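Local structure of Two-component system response regulator/GGDEF domain protein (Aeromonas salmonicida, 3LUF) at residues 39-42 with 43-46; 136-139 with 140-143. The protein probably makes cyclic di-GMP from two GTP through a GGDEF domain absent from this fragment, which holds two tandem magnesium-binding receiver domains of the CheY type. All coordinates share one frame; numbering follows the deposited sequence.

Interaction 1 of 2, residues 39-42 with 43-46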
loop_
_atom_site.group_PDB
_atom_site.type_symbol
_atom_site.label_atom_id
_atom_site.label_comp_id
_atom_site.label_asym_id
_atom_site.label_seq_id
_atom_site.Cartn_x
_atom_site.Cartn_y
_atom_site.Cartn_z
ATOM N N GLU B 39 -4.985 34.629 18.321
ATOM C CA GLU B 39 -5.151 35.058 19.728
ATOM C C GLU B 39 -5.919 34.063 20.619
ATOM O O GLU B 39 -5.578 33.856 21.805
ATOM C CB GLU B 39 -5.824 36.439 19.780
ATOM C CG GLU B 39 -6.166 36.906 21.184
ATOM C CD GLU B 39 -4.932 37.258 22.029
ATOM O OE1 GLU B 39 -3.807 37.431 21.482
ATOM O OE2 GLU B 39 -5.115 37.369 23.262
ATOM N N GLY B 40 -6.975 33.443 20.078
ATOM C CA GLY B 40 -7.691 32.442 20.838
ATOM C C GLY B 40 -6.816 31.313 21.352
ATOM O O GLY B 40 -7.141 30.684 22.356
ATOM N N ALA B 41 -5.734 31.041 20.637
ATOM C CA ALA B 41 -4.799 29.946 20.931
ATOM C C ALA B 41 -3.541 30.425 21.674
ATOM O O ALA B 41 -2.519 29.703 21.727
ATOM C CB ALA B 41 -4.398 29.256 19.635
ATOM N N ARG B 42 -3.627 31.607 22.296
ATOM C CA ARG B 42 -2.453 32.232 22.952
ATOM C C ARG B 42 -1.907 31.338 24.084
ATOM O O ARG B 42 -0.683 31.223 24.252
ATOM C CB ARG B 42 -2.830 33.634 23.469
ATOM C CG ARG B 42 -1.718 34.412 24.210
ATOM C CD ARG B 42 -0.609 34.811 23.272
ATOM N NE ARG B 42 0.496 35.498 23.962
ATOM C CZ ARG B 42 1.408 34.901 24.734
ATOM N NH1 ARG B 42 1.379 33.584 24.968
ATOM N NH2 ARG B 42 2.359 35.629 25.293
ATOM N N HIS B 43 -2.813 30.692 24.819
ATOM C CA HIS B 43 -2.454 29.755 25.905
ATOM C C HIS B 43 -1.882 28.411 25.448
ATOM O O HIS B 43 -1.281 27.687 26.245
ATOM C CB HIS B 43 -3.662 29.479 26.814
ATOM C CG HIS B 43 -4.820 28.825 26.105
ATOM N ND1 HIS B 43 -5.557 29.467 25.126
ATOM C CD2 HIS B 43 -5.363 27.586 26.228
ATOM C CE1 HIS B 43 -6.508 28.658 24.690
ATOM N NE2 HIS B 43 -6.408 27.508 25.337
ATOM N N CYS B 44 -2.054 28.068 24.180
ATOM C CA CYS B 44 -1.705 26.724 23.712
ATOM C C CYS B 44 -0.202 26.408 23.678
ATOM O O CYS B 44 0.596 27.120 23.047
ATOM C CB CYS B 44 -2.398 26.446 22.367
ATOM S SG CYS B 44 -4.192 26.675 22.456
ATOM N N GLN B 45 0.161 25.311 24.343
ATOM C CA GLN B 45 1.549 24.902 24.531
ATOM C C GLN B 45 1.853 23.630 23.746
ATOM O O GLN B 45 1.045 22.700 23.721
ATOM C CB GLN B 45 1.809 24.663 26.018
ATOM N N GLY B 46 3.026 23.581 23.132
ATOM C CA GLY B 46 3.466 22.393 22.401
ATOM C C GLY B 46 3.306 21.066 23.127
ATOM O O GLY B 46 3.005 20.044 22.499
#
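A41 and C44 close a type I beta turn, and the turn brings three side chains of quite different character together on a short loop. Its one backbone bond across the segments runs from C44 N to A41 O at 3.0 Å. The donor stands 60° out of the carbonyl plane, so the bond does not lie on a lone pair.

On the buried side the contact is apolar. SG of C44 lies anti to its own carbonyl carbon (chi1 -55°), which swings the sulfur back over the turn to within 3.8 Å of A41 CB. The same two side chains rest on L8 of strand 6-10 and F35 of strand 31-35, so the buried half of the turn packs against the parallel sheet of the first receiver domain.

H43 behaves differently. Its CG sits between the backbone N and the carbonyl carbon (chi1 62°), a crowded position that folds the imidazole back along the turn toward the preceding residues. There the ring presents its CE1 edge, in plane, to the carbonyl oxygen of G40, with CE1 3.2 Å from G40 O. ND1 lies a little farther from that oxygen, at a poor angle, and makes no hydrogen bond with it. One ring face meets C44 SG, which stands 3.7 Å above the plane and is offset toward the rim.

Two N-H donors, C44 N and R73 NH1, grip A41 O, and the charge of the arginine probably stabilises electron density on that oxygen. The CE1-H edge of H43, probably polarised by the neighbouring ring nitrogens, faces G40 O, a weak contact at most.

Interaction 2 of 2, residues 136-139 with 140-143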
loop_
_atom_site.group_PDB
_atom_site.type_symbol
_atom_site.label_atom_id
_atom_site.label_comp_id
_atom_site.label_asym_id
_atom_site.label_seq_id
_atom_site.Cartn_x
_atom_site.Cartn_y
_atom_site.Cartn_z
ATOM N N SER B 136 20.725 9.270 2.830
ATOM C CA SER B 136 19.363 8.804 2.638
ATOM C C SER B 136 18.787 8.279 3.951
ATOM O O SER B 136 17.600 8.482 4.211
ATOM C CB SER B 136 19.256 7.799 1.505
ATOM O OG SER B 136 20.193 6.757 1.697
ATOM N N ARG B 137 19.615 7.630 4.781
ATOM C CA ARG B 137 19.137 7.114 6.071
ATOM C C ARG B 137 18.566 8.242 6.937
ATOM O O ARG B 137 17.464 8.116 7.486
ATOM C CB ARG B 137 20.230 6.340 6.844
ATOM C CG ARG B 137 19.769 5.762 8.193
ATOM C CD ARG B 137 20.828 4.839 8.789
ATOM N NE ARG B 137 21.974 5.586 9.309
ATOM C CZ ARG B 137 23.174 5.691 8.726
ATOM N NH1 ARG B 137 23.474 5.084 7.579
ATOM N NH2 ARG B 137 24.102 6.441 9.324
ATOM N N HIS B 138 19.311 9.345 7.051
ATOM C CA HIS B 138 18.846 10.492 7.854
ATOM C C HIS B 138 17.642 11.217 7.253
ATOM O O HIS B 138 16.799 11.729 7.989
ATOM C CB HIS B 138 20.007 11.455 8.159
ATOM C CG HIS B 138 20.951 10.932 9.199
ATOM N ND1 HIS B 138 21.948 11.699 9.764
ATOM C CD2 HIS B 138 21.045 9.707 9.777
ATOM C CE1 HIS B 138 22.608 10.973 10.649
ATOM N NE2 HIS B 138 22.078 9.762 10.678
ATOM N N ARG B 139 17.557 11.242 5.929
ATOM C CA ARG B 139 16.422 11.864 5.274
ATOM C C ARG B 139 15.153 11.071 5.589
ATOM O O ARG B 139 14.118 11.646 5.919
ATOM C CB ARG B 139 16.633 11.938 3.759
ATOM C CG ARG B 139 15.418 12.473 3.024
ATOM C CD ARG B 139 15.679 12.756 1.557
ATOM N NE ARG B 139 15.884 11.532 0.786
ATOM C CZ ARG B 139 17.040 11.185 0.214
ATOM N NH1 ARG B 139 18.118 11.966 0.320
ATOM N NH2 ARG B 139 17.120 10.055 -0.476
ATOM N N THR B 140 15.254 9.743 5.509
ATOM C CA THR B 140 14.092 8.900 5.725
ATOM C C THR B 140 13.671 8.987 7.186
ATOM O O THR B 140 12.476 9.063 7.483
ATOM C CB THR B 140 14.406 7.437 5.333
ATOM O OG1 THR B 140 14.730 7.402 3.947
ATOM C CG2 THR B 140 13.219 6.548 5.549
HETATM N N MSE B 141 14.658 8.952 8.081
HETATM C CA MSE B 141 14.436 9.121 9.519
HETATM C C MSE B 141 13.753 10.439 9.829
HETATM O O MSE B 141 12.793 10.470 10.582
HETATM C CB MSE B 141 15.734 8.996 10.309
HETATM C CG MSE B 141 16.184 7.553 10.440
HETATM SE SE MSE B 141 17.904 7.667 11.319
HETATM C CE MSE B 141 17.203 8.359 12.990
ATOM N N ALA B 142 14.215 11.517 9.198
ATOM C CA ALA B 142 13.594 12.826 9.436
ATOM C C ALA B 142 12.130 12.852 8.978
ATOM O O ALA B 142 11.265 13.402 9.685
ATOM C CB ALA B 142 14.400 13.948 8.764
ATOM N N GLN B 143 11.861 12.232 7.827
ATOM C CA GLN B 143 10.506 12.151 7.273
ATOM C C GLN B 143 9.622 11.356 8.250
ATOM O O GLN B 143 8.520 11.748 8.545
ATOM C CB GLN B 143 10.524 11.516 5.877
ATOM C CG GLN B 143 11.053 12.448 4.750
ATOM C CD GLN B 143 11.405 11.737 3.423
ATOM O OE1 GLN B 143 11.652 10.527 3.371
ATOM N NE2 GLN B 143 11.484 12.518 2.352
#
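T140 holds S136 O twice, through its N at 3.0 Å and its OG1 at 3.1 Å. Residues 136-143 are about two turns in the middle of helix 134-145, the first helix of the second CheY-like receiver domain and the connection in a beta-alpha-beta unit between strands 126-130 and 150-154. Each residue of 140-143 repeats the i to i+4 bond and adds its own side-chain contact.

The two donors of T140 reach S136 O from opposite faces of the carbonyl plane; OG1 gets there by lying anti to its own carbonyl carbon, beside the backbone N (chi1 -62°). The hydroxyl thus returns to its own helix, while the side chain packs on V129, F230 and L235.

M141, a selenomethionine, bonds through N to R137 O at 3.0 Å, and its side chain runs alongside those of R137 and H138, pointing the same way. Its selenium lies 4.1 Å from R137 CG and approaches the H138 ring obliquely, 5.0 Å from the centroid. M141 also packs on V129, V151 and E153, and E153 forms a salt bridge with R137 NE.

A142 continues the i to i+4 series of helical bonds through its N to H138 O, and its CB lies 3.4 Å from that oxygen.

Q143 bonds to R139 O through its N, and its side chain lies beside that of R139, with the amide and guanidinium planes 71° apart. OE1 is buried without a polar partner, whereas NE2 comes within 4.0 Å of the aliphatic R139 CG.

In the fold
The two contacts illustrate how one receiver fold, repeated in tandem, uses local contacts differently. Their centres are 31 Å apart, nearest atoms about 17 Å, and they share no element. Interaction 1 belongs to a loop between strands 31-35 and 49-55 of the first domain, whereas interaction 2 lies within a regular helix of the second. Both are partly buried, pairing a side packed on their own parallel sheet with an exposed one. A single turn bond, sulfur and an imidazole edge shape the loop; the i to i+4 series of bonds orders the helix. Its first-turn S136 side chain lies about 6 Å from its domain's magnesium ion, the A41 side chain about 14 Å from its own.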